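Local coordinates for LRR receptor-like serine/threonine-protein kinase RGI3 (PDB 5HZ0) that binds RGF peptide hormones through its extracellular leucine-rich repeats and pairs with SERK co-receptors to maintain the root stem cell niche, at residues Gln520-Gly525 and Ile545-Ser550; Val555-Ser560 and Gln577-Leu582; Leu571-Asn576 and Asn599-Asp604. The protein carries 5 engineered substitutions. One frame throughout, in Å; residues are numbered along the deposited sequence.

Contact 1 of 3, residues Gln520-Gly525 and Ile545-Ser550; sequences QLLNLG and ISLNLS. With NAG (2-acetamido-2-deoxy-beta-D-glucopyranose), chain D.
Asn523 and Asn548 stand side by side on one face of the parallel strands 521-523 and 546-548, their amide planes only 12° apart. In both, CG is anti to the backbone N (chi1 -163° and -168°), which sets OD1 to accept the N-H two residues on, an Asx turn. Asn523 OD1 takes Gly525 N at 2.9 Å and also lies 3.3 Å from Asn548 CB. Asn548 OD1 is gripped twice by Ser550: by its backbone N, and by its OG, which reaches OD1 at 2.8 Å in the carbonyl plane, on a lone pair. The other branch, Asn548 ND2, is bonded to C1 of the chain D N-acetylglucosamine at 1.5 Å. A CB modelled at Gly525 would come too near O5 of this sugar, consistent with glycine there. On the buried face Leu522 and Leu547 point the same way, CD2 of the first meeting CD1 of the second at 3.9 Å, and Leu524 and Leu549 pair likewise beyond the strands. Between the faces runs the backbone ladder of the leucine-rich-repeat solenoid, with Leu522 N bonded to Ser546 O and Leu522 O accepting from Asn548 N, 2.9 Å each. Leucines thus fill the interior by shape alone, whereas the asparagine amide, its carbonyl held by two donors from the sequon serine, is likely to have little freedom to turn, which would set the direction in which the glycan leaves.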
# COMPACT_ATOMS: atom_id res chain seq x y z
N GLN A 520 20.79 -0.98 -17.69
CA GLN A 520 21.30 -1.79 -16.59
C GLN A 520 21.33 -3.29 -16.90
O GLN A 520 22.24 -4.01 -16.49
CB GLN A 520 20.51 -1.51 -15.30
CG GLN A 520 20.70 -0.09 -14.75
CD GLN A 520 19.69 0.26 -13.66
OE1 GLN A 520 19.11 -0.62 -13.02
NE2 GLN A 520 19.46 1.56 -13.45
N LEU A 521 20.33 -3.78 -17.62
CA LEU A 521 20.19 -5.20 -17.82
C LEU A 521 19.98 -5.47 -19.28
O LEU A 521 19.11 -4.87 -19.90
CB LEU A 521 19.01 -5.75 -17.00
CG LEU A 521 18.71 -7.26 -17.05
CD1 LEU A 521 18.15 -7.76 -15.73
CD2 LEU A 521 17.74 -7.62 -18.18
N LEU A 522 20.79 -6.38 -19.84
CA LEU A 522 20.61 -6.78 -21.23
C LEU A 522 20.63 -8.29 -21.38
O LEU A 522 21.65 -8.94 -21.13
CB LEU A 522 21.66 -6.13 -22.14
CG LEU A 522 21.61 -6.59 -23.60
CD1 LEU A 522 20.30 -6.19 -24.28
CD2 LEU A 522 22.80 -6.08 -24.39
N ASN A 523 19.50 -8.85 -21.78
CA ASN A 523 19.41 -10.27 -22.04
C ASN A 523 19.14 -10.58 -23.50
O ASN A 523 18.04 -10.35 -24.00
CB ASN A 523 18.33 -10.91 -21.18
CG ASN A 523 18.48 -12.42 -21.12
OD1 ASN A 523 19.26 -13.01 -21.87
ND2 ASN A 523 17.74 -13.05 -20.22
N LEU A 524 20.19 -11.05 -24.17
CA LEU A 524 20.15 -11.57 -25.54
C LEU A 524 20.20 -13.09 -25.65
O LEU A 524 20.41 -13.63 -26.73
CB LEU A 524 21.22 -10.91 -26.40
CG LEU A 524 21.07 -9.39 -26.46
CD1 LEU A 524 22.08 -8.79 -27.43
CD2 LEU A 524 19.64 -9.02 -26.84
N GLY A 525 20.12 -13.78 -24.52
CA GLY A 525 20.24 -15.23 -24.51
C GLY A 525 19.30 -16.03 -25.39
O GLY A 525 18.19 -15.59 -25.67
N ILE A 545 23.29 -4.74 -13.59
CA ILE A 545 22.59 -5.92 -13.09
C ILE A 545 23.01 -7.19 -13.81
O ILE A 545 23.51 -8.13 -13.19
CB ILE A 545 21.08 -5.77 -13.23
CG1 ILE A 545 20.57 -4.52 -12.50
CG2 ILE A 545 20.39 -7.02 -12.74
CD1 ILE A 545 19.07 -4.33 -12.59
N SER A 546 22.81 -7.23 -15.12
CA SER A 546 23.10 -8.45 -15.87
C SER A 546 23.42 -8.20 -17.34
O SER A 546 22.86 -7.29 -17.95
CB SER A 546 21.94 -9.42 -15.74
OG SER A 546 22.11 -10.54 -16.59
N LEU A 547 24.33 -9.00 -17.88
CA LEU A 547 24.55 -9.09 -19.33
C LEU A 547 24.62 -10.58 -19.69
O LEU A 547 25.53 -11.31 -19.27
CB LEU A 547 25.83 -8.34 -19.75
CG LEU A 547 26.38 -8.48 -21.19
CD1 LEU A 547 25.40 -7.96 -22.24
CD2 LEU A 547 27.73 -7.79 -21.35
N ASN A 548 23.63 -11.01 -20.47
CA ASN A 548 23.51 -12.40 -20.89
C ASN A 548 23.58 -12.45 -22.41
O ASN A 548 22.68 -11.98 -23.09
CB ASN A 548 22.19 -12.98 -20.35
CG ASN A 548 22.11 -14.50 -20.47
OD1 ASN A 548 22.78 -15.12 -21.29
ND2 ASN A 548 21.23 -15.09 -19.64
N LEU A 549 24.70 -12.95 -22.93
CA LEU A 549 24.88 -13.21 -24.35
C LEU A 549 24.77 -14.70 -24.72
O LEU A 549 25.00 -15.07 -25.87
CB LEU A 549 26.17 -12.57 -24.87
CG LEU A 549 26.19 -11.03 -24.73
CD1 LEU A 549 27.51 -10.45 -25.20
CD2 LEU A 549 25.01 -10.34 -25.46
N SER A 550 24.43 -15.55 -23.75
CA SER A 550 24.54 -17.01 -23.88
C SER A 550 23.64 -17.64 -24.94
O SER A 550 22.73 -17.00 -25.47
CB SER A 550 24.24 -17.70 -22.56
OG SER A 550 22.83 -17.72 -22.35
C1 NAG D . 21.12 -16.54 -19.71
C2 NAG D . 20.63 -16.99 -18.33
C3 NAG D . 20.30 -18.49 -18.31
C4 NAG D . 19.31 -18.82 -19.43
C5 NAG D . 20.00 -18.41 -20.74
C6 NAG D . 19.19 -18.72 -22.00
C7 NAG D . 21.51 -16.14 -16.16
C8 NAG D . 22.77 -15.82 -15.40
N2 NAG D . 21.68 -16.62 -17.40
O3 NAG D . 19.79 -18.82 -17.04
O4 NAG D . 18.83 -20.18 -19.44
O5 NAG D . 20.25 -17.03 -20.72
O6 NAG D . 17.93 -18.10 -21.95
O7 NAG D . 20.41 -15.97 -15.63

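Contact 2 of 3, residues Val555-Ser560 and Gln577-Leu582; sequences VGEIPS and QLTGNL
The plant-type leucine-rich repeat has a Leu-x-Gly-x-Ile-Pro stretch after its strand and turn, and here two successive copies run side by side, the first beginning with Phe554 in the leucine position, the second keeping Leu578 and Gly580 but with Leu582 for the isoleucine and no proline after it. The link between them is a backbone bond: Thr579 N donates to Gly556 O over 2.7 Å, nearly straight at 169°. Thr579 OG1 sits between its own backbone N and carbonyl carbon (chi1 52°), a torsion that brings it back to the same acceptor, Gly556 O, in a weak second bond of 3.3 Å. A threonine can therefore offer a second, weaker donor to the same carbonyl. Both glycines have positive phi, which favours a residue without a side chain. At Gly580 there may be a further reason, because the exposed Glu557 lays its extended chain across the neighbouring backbone and brings OE2 to 3.5 Å from Gly580 CA, where a CB would probably crowd the carboxylate. At the outer end Val555 and Gln577 lie alongside each other, CG1 of the valine 3.6 Å from CB of the glutamine. The strip continues into the next repeat, where Gly580 pairs with Ser602. On the inner side the chains of Ile558 and Leu582 cross at an angle, the isoleucine CD1 touching the leucine CD2 at 3.7 Å.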
# COMPACT_ATOMS: atom_id res chain seq x y z
N VAL A 555 31.28 -15.47 -32.04
CA VAL A 555 32.66 -15.90 -32.25
C VAL A 555 33.63 -14.77 -31.92
O VAL A 555 33.23 -13.69 -31.48
CB VAL A 555 32.93 -16.35 -33.69
CG1 VAL A 555 32.13 -17.61 -34.04
CG2 VAL A 555 32.65 -15.22 -34.68
N GLY A 556 34.91 -15.03 -32.16
CA GLY A 556 35.95 -14.07 -31.84
C GLY A 556 36.25 -14.08 -30.35
O GLY A 556 35.98 -15.06 -29.66
N GLU A 557 36.81 -12.97 -29.86
CA GLU A 557 37.24 -12.88 -28.48
C GLU A 557 36.41 -11.88 -27.70
O GLU A 557 35.78 -11.00 -28.28
CB GLU A 557 38.73 -12.50 -28.40
CG GLU A 557 39.67 -13.55 -29.00
CD GLU A 557 41.14 -13.18 -28.89
OE1 GLU A 557 41.44 -12.00 -28.61
OE2 GLU A 557 41.99 -14.07 -29.08
N ILE A 558 36.39 -12.04 -26.38
CA ILE A 558 35.78 -11.04 -25.52
C ILE A 558 36.48 -9.70 -25.76
O ILE A 558 37.67 -9.58 -25.54
CB ILE A 558 35.88 -11.44 -24.04
CG1 ILE A 558 34.97 -12.64 -23.75
CG2 ILE A 558 35.48 -10.29 -23.15
CD1 ILE A 558 35.07 -13.14 -22.35
N PRO A 559 35.72 -8.70 -26.24
CA PRO A 559 36.30 -7.39 -26.55
C PRO A 559 37.01 -6.74 -25.35
O PRO A 559 36.52 -6.81 -24.22
CB PRO A 559 35.07 -6.56 -26.96
CG PRO A 559 33.89 -7.34 -26.47
CD PRO A 559 34.28 -8.77 -26.53
N SER A 560 38.16 -6.12 -25.62
CA SER A 560 38.97 -5.50 -24.58
C SER A 560 38.19 -4.43 -23.82
O SER A 560 38.37 -4.23 -22.62
CB SER A 560 40.27 -4.92 -25.16
OG SER A 560 40.02 -3.83 -26.04
N GLN A 577 30.69 -19.69 -29.46
CA GLN A 577 31.97 -20.05 -30.09
C GLN A 577 33.17 -19.20 -29.69
O GLN A 577 34.16 -19.14 -30.41
CB GLN A 577 31.83 -20.21 -31.60
CG GLN A 577 31.07 -21.46 -31.98
CD GLN A 577 30.35 -21.31 -33.30
OE1 GLN A 577 29.13 -21.13 -33.34
NE2 GLN A 577 31.10 -21.38 -34.39
N LEU A 578 33.03 -18.43 -28.61
CA LEU A 578 34.07 -17.50 -28.15
C LEU A 578 35.47 -18.12 -27.95
O LEU A 578 35.61 -19.26 -27.48
CB LEU A 578 33.59 -16.83 -26.86
CG LEU A 578 32.68 -15.59 -26.97
CD1 LEU A 578 31.69 -15.77 -28.06
CD2 LEU A 578 31.96 -15.22 -25.67
N THR A 579 36.51 -17.37 -28.32
CA THR A 579 37.90 -17.83 -28.17
C THR A 579 38.81 -16.84 -27.46
O THR A 579 38.39 -15.76 -27.03
CB THR A 579 38.60 -18.16 -29.53
OG1 THR A 579 38.46 -17.06 -30.44
CG2 THR A 579 38.05 -19.44 -30.15
N GLY A 580 40.09 -17.23 -27.37
CA GLY A 580 41.09 -16.43 -26.69
C GLY A 580 40.99 -16.68 -25.21
O GLY A 580 40.38 -17.65 -24.79
N ASN A 581 41.59 -15.80 -24.42
CA ASN A 581 41.58 -15.95 -22.98
C ASN A 581 40.68 -14.95 -22.26
O ASN A 581 39.96 -14.19 -22.89
CB ASN A 581 43.00 -15.94 -22.40
CG ASN A 581 43.69 -14.60 -22.55
OD1 ASN A 581 43.30 -13.64 -21.90
ND2 ASN A 581 44.73 -14.55 -23.37
N LEU A 582 40.68 -15.01 -20.93
CA LEU A 582 39.82 -14.16 -20.11
C LEU A 582 40.46 -12.92 -19.50
O LEU A 582 39.85 -12.27 -18.67
CB LEU A 582 39.11 -14.99 -19.04
CG LEU A 582 38.31 -16.14 -19.65
CD1 LEU A 582 37.66 -16.98 -18.57
CD2 LEU A 582 37.26 -15.61 -20.65

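Contact 3 of 3, residues Leu571-Asn576 and Asn599-Asp604; sequences LDVSHN and NDFSGD. With NAG (2-acetamido-2-deoxy-beta-D-glucopyranose), chain E; NAG (2-acetamido-2-deoxy-beta-D-glucopyranose), chain D.
Asn599 extends its amide toward the turn after strand 570-572 and donates from ND2 to Val573 O, at 3.2 Å and almost straight (176°). Its CG is anti to its carbonyl carbon (chi1 -89°), which directs the amide inward, and Val573 O lies in the amide plane. Asn576 ND2 reaches the same oxygen at 2.8 Å, so Val573 O is clasped between two amides, one on each face of its carbonyl plane, neither on a lone pair. The other branch of the Asn599 amide, OD1, accepts from Leu578 N. Such stacked asparagines, one per turn of the coil, form the asparagine ladder of leucine-rich repeats: an amide can donate to and accept from the backbone where the chain bends. Asn576 does the same one repeat earlier, ND2 to Leu549 O and OD1 to Phe554 N. Beside this amide grip the apolar touch is sparse: Val573 CG2 meets the edge of the Phe601 ring at 4.3 Å, and the ring also packs on Leu578 and Leu625. Toward the sugars, contact between the segments gives way to glycan. Asp572 OD1 accepts from Ser574 N, closing an Asx turn, and from Ser574 OG at 2.8 Å. Asp572 OD2 takes the acetamido N2 of two sugars, at 2.7 Å for chain E and 3.0 Å for chain D. An alanine here would probably leave both sugar N-H groups, the Ser574 hydroxyl and the Asx turn without their acceptor, setting the glycans freer to move. On the loose outer side, exposed His575 stacks on Tyr598, with ND1 4.0 Å from C8 of the chain E sugar.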
# COMPACT_ATOMS: atom_id res chain seq x y z
N LEU A 571 27.57 -11.92 -15.53
CA LEU A 571 27.89 -12.03 -16.94
C LEU A 571 27.85 -13.49 -17.40
O LEU A 571 28.53 -14.35 -16.84
CB LEU A 571 29.25 -11.39 -17.25
CG LEU A 571 29.82 -11.62 -18.66
CD1 LEU A 571 29.06 -10.87 -19.73
CD2 LEU A 571 31.28 -11.25 -18.71
N ASP A 572 27.02 -13.76 -18.41
CA ASP A 572 26.88 -15.08 -18.99
C ASP A 572 27.04 -14.99 -20.52
O ASP A 572 26.17 -14.46 -21.23
CB ASP A 572 25.47 -15.59 -18.66
CG ASP A 572 25.30 -17.08 -18.93
OD1 ASP A 572 26.10 -17.65 -19.69
OD2 ASP A 572 24.34 -17.67 -18.38
N VAL A 573 28.19 -15.49 -20.99
CA VAL A 573 28.53 -15.66 -22.39
C VAL A 573 28.47 -17.12 -22.87
O VAL A 573 28.83 -17.44 -24.00
CB VAL A 573 29.92 -15.04 -22.71
CG1 VAL A 573 29.87 -13.52 -22.58
CG2 VAL A 573 31.01 -15.61 -21.80
N SER A 574 28.03 -18.01 -21.99
CA SER A 574 28.15 -19.45 -22.19
C SER A 574 27.42 -19.96 -23.43
O SER A 574 26.56 -19.27 -23.99
CB SER A 574 27.58 -20.17 -20.98
OG SER A 574 26.17 -20.10 -21.01
N HIS A 575 27.80 -21.16 -23.88
CA HIS A 575 27.23 -21.77 -25.08
C HIS A 575 27.38 -20.89 -26.33
O HIS A 575 26.41 -20.62 -27.04
CB HIS A 575 25.77 -22.18 -24.88
CG HIS A 575 25.59 -23.31 -23.93
ND1 HIS A 575 25.29 -23.12 -22.59
CD2 HIS A 575 25.66 -24.65 -24.11
CE1 HIS A 575 25.18 -24.30 -21.99
NE2 HIS A 575 25.41 -25.24 -22.89
N ASN A 576 28.60 -20.44 -26.57
CA ASN A 576 28.93 -19.73 -27.81
C ASN A 576 30.19 -20.33 -28.41
O ASN A 576 30.65 -21.37 -27.96
CB ASN A 576 29.10 -18.23 -27.57
CG ASN A 576 27.78 -17.51 -27.51
OD1 ASN A 576 27.11 -17.35 -28.53
ND2 ASN A 576 27.41 -17.05 -26.33
N ASN A 599 32.41 -22.91 -24.41
CA ASN A 599 33.00 -22.04 -25.41
C ASN A 599 34.31 -22.66 -25.87
O ASN A 599 34.64 -23.78 -25.50
CB ASN A 599 33.22 -20.62 -24.86
CG ASN A 599 32.01 -19.71 -25.05
OD1 ASN A 599 31.68 -19.33 -26.18
ND2 ASN A 599 31.36 -19.34 -23.95
N ASP A 600 35.01 -21.94 -26.74
CA ASP A 600 36.33 -22.33 -27.21
C ASP A 600 37.50 -21.64 -26.49
O ASP A 600 38.57 -21.52 -27.06
CB ASP A 600 36.44 -22.23 -28.74
CG ASP A 600 35.55 -23.24 -29.45
OD1 ASP A 600 35.58 -24.43 -29.07
OD2 ASP A 600 34.81 -22.84 -30.38
N PHE A 601 37.24 -21.05 -25.33
CA PHE A 601 38.28 -20.36 -24.54
C PHE A 601 39.46 -21.27 -24.18
O PHE A 601 39.32 -22.48 -24.04
CB PHE A 601 37.70 -19.79 -23.23
CG PHE A 601 36.68 -18.69 -23.41
CD1 PHE A 601 36.97 -17.56 -24.15
CD2 PHE A 601 35.43 -18.79 -22.80
CE1 PHE A 601 36.03 -16.55 -24.29
CE2 PHE A 601 34.49 -17.78 -22.94
CZ PHE A 601 34.78 -16.66 -23.68
N SER A 602 40.63 -20.66 -24.03
CA SER A 602 41.84 -21.36 -23.67
C SER A 602 42.79 -20.38 -23.00
O SER A 602 42.67 -19.18 -23.20
CB SER A 602 42.50 -21.99 -24.90
OG SER A 602 43.34 -21.06 -25.55
N GLY A 603 43.76 -20.89 -22.25
CA GLY A 603 44.64 -20.04 -21.47
C GLY A 603 44.48 -20.18 -19.97
O GLY A 603 43.58 -20.86 -19.47
N ASP A 604 45.41 -19.57 -19.24
CA ASP A 604 45.38 -19.70 -17.79
C ASP A 604 44.70 -18.55 -17.07
O ASP A 604 44.80 -17.41 -17.49
CB ASP A 604 46.78 -19.92 -17.22
CG ASP A 604 47.65 -18.72 -17.38
OD1 ASP A 604 47.66 -18.11 -18.46
OD2 ASP A 604 48.34 -18.38 -16.40
C1 NAG E . 25.62 -19.72 -16.22
C2 NAG E . 24.25 -20.37 -16.48
C3 NAG E . 23.13 -19.81 -15.61
C4 NAG E . 23.55 -19.68 -14.15
C5 NAG E . 24.91 -18.99 -14.07
C6 NAG E . 25.46 -18.93 -12.65
C7 NAG E . 23.33 -21.22 -18.57
C8 NAG E . 23.12 -20.97 -20.04
N2 NAG E . 23.91 -20.24 -17.89
O3 NAG E . 22.06 -20.71 -15.64
O4 NAG E . 22.53 -19.03 -13.40
O5 NAG E . 25.86 -19.71 -14.84
O6 NAG E . 25.76 -20.24 -12.21
O7 NAG E . 22.97 -22.27 -18.03
C1 NAG D . 21.12 -16.54 -19.71
C2 NAG D . 20.63 -16.99 -18.33
C3 NAG D . 20.30 -18.49 -18.31
C4 NAG D . 19.31 -18.82 -19.43
C5 NAG D . 20.00 -18.41 -20.74
C6 NAG D . 19.19 -18.72 -22.00
C7 NAG D . 21.51 -16.14 -16.16
C8 NAG D . 22.77 -15.82 -15.40
N2 NAG D . 21.68 -16.62 -17.40
O3 NAG D . 19.79 -18.82 -17.04
O4 NAG D . 18.83 -20.18 -19.44
O5 NAG D . 20.25 -17.03 -20.72
O6 NAG D . 17.93 -18.10 -21.95
O7 NAG D . 20.41 -15.97 -15.63

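How the contacts relate
All three contacts join successive coils of one solenoid, at different stations round the repeat. Contact 1 is strand pairing, partly buried, with leucines inside and a glycan-bearing face outside, and its ladder passes to contact 3 through the neighbouring strand 570-572, where Leu549 N meets Asp572 O; both contacts also touch the chain D sugar. Contact 3 takes the corner after the strands and is the most buried, ruled by side-chain amides gripping backbone. Contact 2 is the partly exposed strip beyond that corner, held by a short, nearly straight backbone bond and modest apolar touches. Contacts 2 and 3 have centres about 7 Å apart and their segments alternate along the chain, whereas contacts 1 and 2 do not touch.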